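Local coordinates for cobalamin biosynthesis protein CobN (Mycobacterium tuberculosis, PDB 7C6O) that probably catalyses ATP-dependent insertion of cobalt into the corrin ring during cobalamin biosynthesis, as the catalytic large subunit of cobaltochelatase, at residues A899-V907 / P932-I940; A1092-N1100 / R1107-T1115. All coordinates share one frame; numbering follows the deposited sequence.

Contact 1 of 2, residues A899-V907 / P932-I940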
ATOM      1  N   ALA A 899      13.486   9.856  -4.115  1.00 17.22           N
ATOM      2  CA  ALA A 899      14.274  10.847  -4.839  1.00 17.20           C
ATOM      3  C   ALA A 899      15.059  11.737  -3.884  1.00 16.68           C
ATOM      4  O   ALA A 899      16.188  12.140  -4.188  1.00 18.27           O
ATOM      5  CB  ALA A 899      13.360  11.687  -5.729  1.00 16.63           C
ATOM      6  N   GLU A 900      14.481  12.057  -2.723  1.00 14.83           N
ATOM      7  CA  GLU A 900      15.188  12.901  -1.767  1.00 14.76           C
ATOM      8  C   GLU A 900      16.446  12.212  -1.253  1.00 14.76           C
ATOM      9  O   GLU A 900      17.503  12.843  -1.138  1.00 13.83           O
ATOM     10  CB  GLU A 900      14.272  13.277  -0.600  1.00 15.06           C
ATOM     11  CG  GLU A 900      14.912  14.266   0.368  1.00 13.46           C
ATOM     12  CD  GLU A 900      14.025  14.601   1.554  1.00 13.75           C
ATOM     13  OE1 GLU A 900      12.958  13.974   1.701  1.00 15.02           O
ATOM     14  OE2 GLU A 900      14.402  15.493   2.345  1.00 17.33           O
ATOM     15  N   VAL A 901      16.351  10.918  -0.941  1.00 16.79           N
ATOM     16  CA  VAL A 901      17.530  10.165  -0.518  1.00 14.72           C
ATOM     17  C   VAL A 901      18.598  10.198  -1.604  1.00 15.53           C
ATOM     18  O   VAL A 901      19.769  10.491  -1.341  1.00 14.54           O
ATOM     19  CB  VAL A 901      17.144   8.718  -0.158  1.00 15.31           C
ATOM     20  CG1 VAL A 901      18.388   7.909   0.178  1.00 12.81           C
ATOM     21  CG2 VAL A 901      16.158   8.698   1.004  1.00 13.85           C
ATOM     22  N   LEU A 902      18.203   9.899  -2.843  1.00 17.09           N
ATOM     23  CA  LEU A 902      19.149   9.919  -3.955  1.00 19.45           C
ATOM     24  C   LEU A 902      19.758  11.304  -4.140  1.00 20.20           C
ATOM     25  O   LEU A 902      20.965  11.434  -4.374  1.00 18.53           O
ATOM     26  CB  LEU A 902      18.453   9.456  -5.236  1.00 15.74           C
ATOM     27  CG  LEU A 902      18.001   7.993  -5.249  1.00 15.77           C
ATOM     28  CD1 LEU A 902      17.242   7.656  -6.526  1.00 17.35           C
ATOM     29  CD2 LEU A 902      19.196   7.069  -5.083  1.00 16.25           C
ATOM     30  N   ALA A 903      18.939  12.354  -4.029  1.00 19.93           N
ATOM     31  CA  ALA A 903      19.445  13.711  -4.216  1.00 18.15           C
ATOM     32  C   ALA A 903      20.457  14.081  -3.139  1.00 18.21           C
ATOM     33  O   ALA A 903      21.476  14.720  -3.429  1.00 19.17           O
ATOM     34  CB  ALA A 903      18.286  14.709  -4.231  1.00 14.37           C
ATOM     35  N   LEU A 904      20.195  13.696  -1.888  1.00 15.33           N
ATOM     36  CA  LEU A 904      21.138  13.998  -0.815  1.00 14.33           C
ATOM     37  C   LEU A 904      22.471  13.297  -1.044  1.00 16.35           C
ATOM     38  O   LEU A 904      23.540  13.886  -0.827  1.00 18.87           O
ATOM     39  CB  LEU A 904      20.541  13.602   0.535  1.00 15.74           C
ATOM     40  CG  LEU A 904      19.380  14.464   1.032  1.00 16.28           C
ATOM     41  CD1 LEU A 904      18.651  13.781   2.180  1.00 14.15           C
ATOM     42  CD2 LEU A 904      19.889  15.834   1.455  1.00 17.95           C
ATOM     43  N   LEU A 905      22.428  12.037  -1.490  1.00 17.93           N
ATOM     44  CA  LEU A 905      23.641  11.293  -1.807  1.00 18.50           C
ATOM     45  C   LEU A 905      24.349  11.827  -3.045  1.00 22.59           C
ATOM     46  O   LEU A 905      25.540  11.558  -3.225  1.00 22.26           O
ATOM     47  CB  LEU A 905      23.312   9.813  -2.020  1.00 13.95           C
ATOM     48  CG  LEU A 905      22.706   9.050  -0.842  1.00 15.23           C
ATOM     49  CD1 LEU A 905      22.354   7.632  -1.255  1.00 13.22           C
ATOM     50  CD2 LEU A 905      23.664   9.046   0.335  1.00 14.85           C
ATOM     51  N   GLY A 906      23.646  12.563  -3.901  1.00 21.50           N
ATOM     52  CA  GLY A 906      24.239  13.034  -5.138  1.00 22.79           C
ATOM     53  C   GLY A 906      24.165  12.026  -6.263  1.00 22.05           C
ATOM     54  O   GLY A 906      25.103  11.926  -7.063  1.00 23.28           O
ATOM     55  N   VAL A 907      23.072  11.271  -6.344  1.00 22.19           N
ATOM     56  CA  VAL A 907      22.892  10.224  -7.340  1.00 22.78           C
ATOM     57  C   VAL A 907      21.599  10.494  -8.092  1.00 23.25           C
ATOM     58  O   VAL A 907      20.556  10.743  -7.476  1.00 23.98           O
ATOM     59  CB  VAL A 907      22.864   8.826  -6.696  1.00 21.66           C
ATOM     60  CG1 VAL A 907      22.598   7.756  -7.745  1.00 17.96           C
ATOM     61  CG2 VAL A 907      24.165   8.557  -5.980  1.00 20.63           C
ATOM     62  N   PRO A 932      28.721  18.972  -0.463  1.00 24.75           N
ATOM     63  CA  PRO A 932      29.115  17.600  -0.124  1.00 24.08           C
ATOM     64  C   PRO A 932      27.964  16.628  -0.313  1.00 25.14           C
ATOM     65  O   PRO A 932      26.788  16.984  -0.199  1.00 24.25           O
ATOM     66  CB  PRO A 932      29.514  17.694   1.354  1.00 24.25           C
ATOM     67  CG  PRO A 932      29.757  19.136   1.607  1.00 25.81           C
ATOM     68  CD  PRO A 932      28.833  19.874   0.697  1.00 26.53           C
ATOM     69  N   ARG A 933      28.319  15.383  -0.618  1.00 22.81           N
ATOM     70  CA  ARG A 933      27.358  14.297  -0.504  1.00 23.06           C
ATOM     71  C   ARG A 933      26.969  14.139   0.959  1.00 22.42           C
ATOM     72  O   ARG A 933      27.833  13.961   1.823  1.00 23.85           O
ATOM     73  CB  ARG A 933      27.949  12.995  -1.047  1.00 19.39           C
ATOM     74  CG  ARG A 933      28.448  13.083  -2.478  1.00 19.43           C
ATOM     75  CD  ARG A 933      28.774  11.708  -3.043  1.00 23.29           C
ATOM     76  NE  ARG A 933      29.529  11.804  -4.287  1.00 26.43           N
ATOM     77  CZ  ARG A 933      28.986  12.012  -5.482  1.00 28.13           C
ATOM     78  NH1 ARG A 933      27.671  12.145  -5.602  1.00 28.06           N
ATOM     79  NH2 ARG A 933      29.757  12.092  -6.558  1.00 29.47           N
ATOM     80  N   ILE A 934      25.675  14.231   1.238  1.00 21.16           N
ATOM     81  CA  ILE A 934      25.167  14.142   2.601  1.00 16.89           C
ATOM     82  C   ILE A 934      24.834  12.687   2.899  1.00 14.49           C
ATOM     83  O   ILE A 934      24.182  12.014   2.093  1.00 17.89           O
ATOM     84  CB  ILE A 934      23.933  15.042   2.789  1.00 18.49           C
ATOM     85  CG1 ILE A 934      24.221  16.469   2.301  1.00 19.20           C
ATOM     86  CG2 ILE A 934      23.490  15.046   4.244  1.00 15.23           C
ATOM     87  CD1 ILE A 934      25.291  17.202   3.092  1.00 17.29           C
ATOM     88  N   ASP A 935      25.286  12.198   4.050  1.00 16.66           N
ATOM     89  CA  ASP A 935      24.953  10.842   4.465  1.00 17.68           C
ATOM     90  C   ASP A 935      23.465  10.746   4.786  1.00 17.65           C
ATOM     91  O   ASP A 935      22.840  11.711   5.235  1.00 17.60           O
ATOM     92  CB  ASP A 935      25.790  10.435   5.680  1.00 16.06           C
ATOM     93  CG  ASP A 935      26.034   8.935   5.753  1.00 18.05           C
ATOM     94  OD1 ASP A 935      25.477   8.185   4.927  1.00 18.14           O
ATOM     95  OD2 ASP A 935      26.800   8.506   6.641  1.00 20.02           O
ATOM     96  N   VAL A 936      22.888   9.576   4.533  1.00 18.52           N
ATOM     97  CA  VAL A 936      21.468   9.349   4.778  1.00 16.02           C
ATOM     98  C   VAL A 936      21.291   8.008   5.475  1.00 17.11           C
ATOM     99  O   VAL A 936      21.808   6.987   5.009  1.00 18.41           O
ATOM    100  CB  VAL A 936      20.635   9.382   3.479  1.00 16.96           C
ATOM    101  CG1 VAL A 936      19.160   9.160   3.798  1.00 15.59           C
ATOM    102  CG2 VAL A 936      20.826  10.695   2.740  1.00 16.47           C
ATOM    103  N   THR A 937      20.566   8.013   6.589  1.00 15.38           N
ATOM    104  CA  THR A 937      20.067   6.799   7.221  1.00 17.14           C
ATOM    105  C   THR A 937      18.568   6.725   6.977  1.00 16.14           C
ATOM    106  O   THR A 937      17.845   7.690   7.244  1.00 17.31           O
ATOM    107  CB  THR A 937      20.367   6.780   8.723  1.00 20.67           C
ATOM    108  OG1 THR A 937      21.780   6.674   8.927  1.00 21.48           O
ATOM    109  CG2 THR A 937      19.679   5.600   9.390  1.00 20.16           C
ATOM    110  N   VAL A 938      18.109   5.592   6.454  1.00 13.43           N
ATOM    111  CA  VAL A 938      16.727   5.425   6.015  1.00 14.18           C
ATOM    112  C   VAL A 938      16.052   4.403   6.913  1.00 14.29           C
ATOM    113  O   VAL A 938      16.527   3.268   7.041  1.00 14.23           O
ATOM    114  CB  VAL A 938      16.647   4.985   4.546  1.00 15.94           C
ATOM    115  CG1 VAL A 938      15.195   4.762   4.140  1.00 15.31           C
ATOM    116  CG2 VAL A 938      17.307   6.013   3.644  1.00 18.47           C
ATOM    117  N   ARG A 939      14.937   4.798   7.523  1.00 11.81           N
ATOM    118  CA  ARG A 939      14.030   3.859   8.173  1.00 13.46           C
ATOM    119  C   ARG A 939      12.864   3.605   7.224  1.00 15.58           C
ATOM    120  O   ARG A 939      12.038   4.495   6.994  1.00 15.81           O
ATOM    121  CB  ARG A 939      13.542   4.395   9.518  1.00 13.36           C
ATOM    122  CG  ARG A 939      12.420   3.567  10.139  1.00 13.63           C
ATOM    123  CD  ARG A 939      12.793   2.088  10.285  1.00 15.59           C
ATOM    124  NE  ARG A 939      11.679   1.315  10.834  1.00 16.28           N
ATOM    125  CZ  ARG A 939      11.384   1.250  12.129  1.00 14.19           C
ATOM    126  NH1 ARG A 939      12.130   1.898  13.015  1.00 13.24           N
ATOM    127  NH2 ARG A 939      10.346   0.531  12.542  1.00 13.85           N
ATOM    128  N   ILE A 940      12.810   2.403   6.661  1.00 15.17           N
ATOM    129  CA  ILE A 940      11.686   1.992   5.830  1.00 14.58           C
ATOM    130  C   ILE A 940      10.667   1.298   6.719  1.00 14.00           C
ATOM    131  O   ILE A 940      11.002   0.745   7.772  1.00 15.72           O
ATOM    132  CB  ILE A 940      12.131   1.072   4.671  1.00 14.25           C
ATOM    133  CG1 ILE A 940      12.779  -0.206   5.211  1.00 15.78           C
ATOM    134  CG2 ILE A 940      13.077   1.809   3.720  1.00 13.61           C
ATOM    135  CD1 ILE A 940      13.166  -1.205   4.132  1.00 15.44           C
TER
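The contact is tightest where Leu904, Leu905 and Gly906 meet Arg933 and Ile934. Ile934 N donates to Leu904 O at 3.0 Å, while Arg931 NH1 adds a second donor to the same oxygen. The extended Arg933 chain runs past the helix end, its CD 3.2 Å from Leu905 O. There Arg933 NH1 donates to Leu905 O (3.2 Å, 166°), in both the guanidinium and carbonyl planes, with a weak further bond to Gly906 O; Met924 O and Glu967 take NH2 and NE. Gly906, with positive phi, is the C' residue of a Schellman motif, so these carbonyls lie where the helix terminates. Helical residues 899-905 run nearly antiparallel to strand 935-940 (154°), within a beta-alpha-beta crossover that leads from strand 880-885 to its parallel neighbour, with further elements inserted after the helix. Farther along the strand the bonding gives way to methyl contacts. Val936 CG2 abuts Leu904 CB at 3.7 Å, and the two side chains cross at roughly a right angle. The looser end is Val901, whose CG1 and CG2 each stand 3.9 Å from Val936 CG1 and Val938 CG2, respectively; it is buried, against Leu955 of helix 949-963.

Contact 2 of 2, residues A1092-N1100 / R1107-T1115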
ATOM      1  N   ALA A1092      19.046  15.743  21.390  1.00 21.75           N
ATOM      2  CA  ALA A1092      18.104  15.517  20.308  1.00 22.42           C
ATOM      3  C   ALA A1092      18.658  16.102  19.012  1.00 20.16           C
ATOM      4  O   ALA A1092      19.293  17.162  19.029  1.00 19.77           O
ATOM      5  CB  ALA A1092      16.748  16.144  20.627  1.00 24.66           C
ATOM      6  N   PRO A1093      18.456  15.434  17.883  1.00 17.78           N
ATOM      7  CA  PRO A1093      18.805  16.047  16.600  1.00 16.84           C
ATOM      8  C   PRO A1093      17.783  17.112  16.246  1.00 15.17           C
ATOM      9  O   PRO A1093      16.733  17.241  16.876  1.00 16.74           O
ATOM     10  CB  PRO A1093      18.753  14.872  15.625  1.00 18.28           C
ATOM     11  CG  PRO A1093      17.688  13.985  16.205  1.00 15.93           C
ATOM     12  CD  PRO A1093      17.796  14.128  17.709  1.00 16.48           C
ATOM     13  N   ALA A1094      18.105  17.892  15.220  1.00 17.99           N
ATOM     14  CA  ALA A1094      17.079  18.723  14.611  1.00 17.62           C
ATOM     15  C   ALA A1094      15.981  17.826  14.050  1.00 18.87           C
ATOM     16  O   ALA A1094      16.234  16.707  13.597  1.00 18.12           O
ATOM     17  CB  ALA A1094      17.677  19.599  13.510  1.00 14.00           C
ATOM     18  N   ALA A1095      14.743  18.307  14.115  1.00 16.34           N
ATOM     19  CA  ALA A1095      13.591  17.550  13.633  1.00 14.31           C
ATOM     20  C   ALA A1095      12.837  18.425  12.644  1.00 14.86           C
ATOM     21  O   ALA A1095      12.253  19.442  13.032  1.00 15.34           O
ATOM     22  CB  ALA A1095      12.690  17.115  14.789  1.00 15.24           C
ATOM     23  N   TYR A1096      12.865  18.044  11.370  1.00 14.26           N
ATOM     24  CA  TYR A1096      12.249  18.820  10.305  1.00 15.74           C
ATOM     25  C   TYR A1096      11.077  18.063   9.697  1.00 15.37           C
ATOM     26  O   TYR A1096      11.065  16.830   9.654  1.00 12.52           O
ATOM     27  CB  TYR A1096      13.245  19.141   9.185  1.00 13.22           C
ATOM     28  CG  TYR A1096      14.329  20.136   9.531  1.00 11.40           C
ATOM     29  CD1 TYR A1096      14.377  20.752  10.775  1.00 13.32           C
ATOM     30  CD2 TYR A1096      15.305  20.467   8.597  1.00 15.06           C
ATOM     31  CE1 TYR A1096      15.373  21.666  11.082  1.00 16.13           C
ATOM     32  CE2 TYR A1096      16.305  21.374   8.895  1.00 16.91           C
ATOM     33  CZ  TYR A1096      16.334  21.970  10.136  1.00 18.59           C
ATOM     34  OH  TYR A1096      17.331  22.874  10.427  1.00 21.44           O
ATOM     35  N   ILE A1097      10.104  18.826   9.206  1.00 16.18           N
ATOM     36  CA  ILE A1097       8.998  18.313   8.408  1.00 14.90           C
ATOM     37  C   ILE A1097       9.169  18.847   6.992  1.00 14.33           C
ATOM     38  O   ILE A1097       9.222  20.066   6.786  1.00 15.79           O
ATOM     39  CB  ILE A1097       7.636  18.728   8.985  1.00 14.59           C
ATOM     40  CG1 ILE A1097       7.354  17.997  10.300  1.00 14.69           C
ATOM     41  CG2 ILE A1097       6.524  18.482   7.972  1.00 15.57           C
ATOM     42  CD1 ILE A1097       7.148  16.511  10.140  1.00 15.03           C
ATOM     43  N   GLY A1098       9.265  17.945   6.022  1.00 12.33           N
ATOM     44  CA  GLY A1098       9.252  18.359   4.632  1.00 12.79           C
ATOM     45  C   GLY A1098       7.836  18.380   4.095  1.00 16.67           C
ATOM     46  O   GLY A1098       7.158  17.350   4.093  1.00 16.75           O
ATOM     47  N   ASP A1099       7.364  19.540   3.649  1.00 15.61           N
ATOM     48  CA  ASP A1099       5.989  19.696   3.183  1.00 14.83           C
ATOM     49  C   ASP A1099       5.976  19.524   1.668  1.00 14.66           C
ATOM     50  O   ASP A1099       6.313  20.449   0.924  1.00 19.20           O
ATOM     51  CB  ASP A1099       5.424  21.052   3.603  1.00 13.86           C
ATOM     52  CG  ASP A1099       3.940  21.198   3.291  1.00 17.13           C
ATOM     53  OD1 ASP A1099       3.371  20.325   2.600  1.00 18.30           O
ATOM     54  OD2 ASP A1099       3.336  22.195   3.745  1.00 16.83           O
ATOM     55  N   ASN A1100       5.576  18.339   1.208  1.00 14.38           N
ATOM     56  CA  ASN A1100       5.373  18.086  -0.213  1.00 14.11           C
ATOM     57  C   ASN A1100       3.899  17.831  -0.526  1.00 15.97           C
ATOM     58  O   ASN A1100       3.561  17.028  -1.397  1.00 15.29           O
ATOM     59  CB  ASN A1100       6.254  16.935  -0.709  1.00 13.12           C
ATOM     60  CG  ASN A1100       6.025  15.627   0.040  1.00 14.97           C
ATOM     61  OD1 ASN A1100       5.683  15.616   1.221  1.00 12.64           O
ATOM     62  ND2 ASN A1100       6.246  14.509  -0.650  1.00 13.86           N
ATOM     63  N   ARG A1107       8.286  23.135   0.861  1.00 17.32           N
ATOM     64  CA  ARG A1107       8.790  23.927   1.971  1.00 21.14           C
ATOM     65  C   ARG A1107       9.248  23.002   3.090  1.00 22.42           C
ATOM     66  O   ARG A1107       8.764  21.874   3.221  1.00 22.33           O
ATOM     67  CB  ARG A1107       7.718  24.893   2.506  1.00 24.27           C
ATOM     68  CG  ARG A1107       7.283  25.964   1.515  1.00 29.69           C
ATOM     69  CD  ARG A1107       5.817  26.318   1.716  1.00 33.97           C
ATOM     70  NE  ARG A1107       4.944  25.207   1.341  1.00 39.06           N
ATOM     71  CZ  ARG A1107       3.678  25.079   1.730  1.00 38.56           C
ATOM     72  NH1 ARG A1107       3.128  25.994   2.517  1.00 39.82           N
ATOM     73  NH2 ARG A1107       2.964  24.032   1.335  1.00 34.72           N
ATOM     74  N   THR A1108      10.187  23.490   3.894  1.00 18.73           N
ATOM     75  CA  THR A1108      10.684  22.773   5.058  1.00 16.89           C
ATOM     76  C   THR A1108      10.450  23.622   6.299  1.00 22.58           C
ATOM     77  O   THR A1108      10.687  24.833   6.288  1.00 25.55           O
ATOM     78  CB  THR A1108      12.180  22.445   4.916  1.00 20.42           C
ATOM     79  OG1 THR A1108      12.381  21.621   3.762  1.00 20.69           O
ATOM     80  CG2 THR A1108      12.699  21.711   6.147  1.00 18.68           C
ATOM     81  N   ARG A1109       9.961  22.988   7.359  1.00 17.00           N
ATOM     82  CA  ARG A1109       9.804  23.662   8.637  1.00 20.08           C
ATOM     83  C   ARG A1109      10.212  22.704   9.745  1.00 17.36           C
ATOM     84  O   ARG A1109      10.342  21.496   9.531  1.00 17.43           O
ATOM     85  CB  ARG A1109       8.367  24.168   8.836  1.00 22.92           C
ATOM     86  CG  ARG A1109       7.301  23.093   8.830  1.00 23.62           C
ATOM     87  CD  ARG A1109       5.908  23.724   8.840  1.00 27.37           C
ATOM     88  NE  ARG A1109       5.605  24.393   7.579  1.00 26.27           N
ATOM     89  CZ  ARG A1109       4.888  23.854   6.595  1.00 25.27           C
ATOM     90  NH1 ARG A1109       4.384  22.634   6.723  1.00 20.24           N
ATOM     91  NH2 ARG A1109       4.671  24.539   5.481  1.00 27.17           N
ATOM     92  N   THR A1110      10.441  23.259  10.932  1.00 17.35           N
ATOM     93  CA  THR A1110      10.791  22.414  12.061  1.00 17.12           C
ATOM     94  C   THR A1110       9.556  21.672  12.563  1.00 15.71           C
ATOM     95  O   THR A1110       8.413  22.039  12.269  1.00 14.91           O
ATOM     96  CB  THR A1110      11.405  23.236  13.197  1.00 17.53           C
ATOM     97  OG1 THR A1110      10.406  24.086  13.777  1.00 14.83           O
ATOM     98  CG2 THR A1110      12.558  24.093  12.680  1.00 18.34           C
ATOM     99  N   LEU A1111       9.801  20.600  13.319  1.00 13.88           N
ATOM    100  CA  LEU A1111       8.701  19.856  13.923  1.00 13.64           C
ATOM    101  C   LEU A1111       7.913  20.729  14.892  1.00 14.47           C
ATOM    102  O   LEU A1111       6.683  20.632  14.967  1.00 14.83           O
ATOM    103  CB  LEU A1111       9.238  18.610  14.628  1.00 13.83           C
ATOM    104  CG  LEU A1111       8.235  17.718  15.364  1.00 14.28           C
ATOM    105  CD1 LEU A1111       7.124  17.267  14.427  1.00 12.25           C
ATOM    106  CD2 LEU A1111       8.952  16.520  15.971  1.00 11.73           C
ATOM    107  N   SER A1112       8.601  21.592  15.642  1.00 16.22           N
ATOM    108  CA  SER A1112       7.894  22.505  16.538  1.00 19.67           C
ATOM    109  C   SER A1112       6.986  23.448  15.759  1.00 18.38           C
ATOM    110  O   SER A1112       5.848  23.706  16.171  1.00 15.95           O
ATOM    111  CB  SER A1112       8.890  23.300  17.380  1.00 21.55           C
ATOM    112  OG  SER A1112       8.212  24.281  18.148  1.00 25.39           O
ATOM    113  N   GLU A1113       7.474  23.969  14.628  1.00 14.41           N
ATOM    114  CA  GLU A1113       6.658  24.848  13.794  1.00 17.39           C
ATOM    115  C   GLU A1113       5.445  24.114  13.237  1.00 16.23           C
ATOM    116  O   GLU A1113       4.333  24.653  13.234  1.00 16.77           O
ATOM    117  CB  GLU A1113       7.503  25.424  12.653  1.00 17.26           C
ATOM    118  CG  GLU A1113       8.487  26.504  13.088  1.00 20.44           C
ATOM    119  CD  GLU A1113       9.466  26.893  11.991  1.00 25.67           C
ATOM    120  OE1 GLU A1113       9.596  26.144  10.999  1.00 21.98           O
ATOM    121  OE2 GLU A1113      10.113  27.952  12.124  1.00 29.24           O
ATOM    122  N   GLU A1114       5.640  22.888  12.751  1.00 14.29           N
ATOM    123  CA  GLU A1114       4.519  22.138  12.192  1.00 13.62           C
ATOM    124  C   GLU A1114       3.507  21.773  13.270  1.00 14.04           C
ATOM    125  O   GLU A1114       2.296  21.771  13.016  1.00 15.44           O
ATOM    126  CB  GLU A1114       5.031  20.886  11.476  1.00 13.65           C
ATOM    127  CG  GLU A1114       3.933  19.980  10.914  1.00 15.62           C
ATOM    128  CD  GLU A1114       3.227  20.556   9.698  1.00 19.94           C
ATOM    129  OE1 GLU A1114       3.587  21.664   9.250  1.00 21.17           O
ATOM    130  OE2 GLU A1114       2.304  19.891   9.181  1.00 23.49           O
ATOM    131  N   THR A1115       3.978  21.471  14.484  1.00 10.56           N
ATOM    132  CA  THR A1115       3.062  21.116  15.564  1.00 12.90           C
ATOM    133  C   THR A1115       2.168  22.295  15.933  1.00 13.09           C
ATOM    134  O   THR A1115       0.944  22.149  16.044  1.00 14.12           O
ATOM    135  CB  THR A1115       3.843  20.628  16.787  1.00 15.80           C
ATOM    136  OG1 THR A1115       4.629  19.482  16.430  1.00 14.24           O
ATOM    137  CG2 THR A1115       2.882  20.247  17.911  1.00 16.21           C
TER
HETATM  138  O   HOH W   1       4.158  21.753  -0.332  1.00 16.72           O
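Asp1099 and Arg1109 meet on the face of a beta hairpin that also carries Ile1097 and Arg1107. Both end nitrogens of Arg1109 converge on one oxygen: NH2 reaches Asp1099 OD2 at 3.2 Å on the oxygen's anti lone pair, whereas NH1 approaches from above the carboxylate plane. Arg1109 CG lies between its backbone N and carbonyl carbon (chi1 61°), and a bend at chi3 turns the guanidinium edge to the acid. Arg1109 NH1 also donates to Glu1114 OE1 at 2.8 Å, in a salt bridge. Arg1107 pairs with the same Asp1099 OD2 through charge alone: the oxygen sits over its guanidinium face, 3.1 Å from NH2. Arg1107 NE bonds Ala1105 O instead, and NH2 donates to a water that also bonds Asp1099 O. Thr1101 OG1 satisfies Asp1099 OD1, and Arg1064 adds another cation at OD2. The backbone is paired antiparallel at Ile1097–Arg1109 and Asp1099–Arg1107, with Ile1097 N to Arg1109 O 2.7 Å and the Arg1107 N to Asp1099 O bond weak. Leu1111 N continues the pairing into the helix, donating to Ala1095 O at 2.7 Å. Thr1110 and Glu1113 form a capping box at that helix start. On the opposite face, Tyr1096 CD2 rests against Thr1108 CG2. With three arginines around its carboxylate, Asp1099 is probably held firmly as the anion, its charge balanced within a network that ties strand to helix.

Overall arrangement
Contact 1 and contact 2 reach the same mixed sheet, their centres about 17 Å apart and their nearest atoms about 6 Å apart without touching. Strand 935-940 of contact 1 is separated from strand 1094-1099 of contact 2 by strands 880-885 and 1056-1061, and strand 1107-1110 forms one outer edge of the sheet within this chain. Helix 853-874 touches both contacts, with Leu866 meeting Glu900 in one and Tyr1096 in the other. A polar link joins them too: Asn1100 bonds Asp896, at the start of the helix that carries 899-907. The sodium ion, at Asp125 and Ser127, belongs to neither; a bound glycerol, probably from the crystallisation liquor, lies about 5 Å from the Arg1107 side chain.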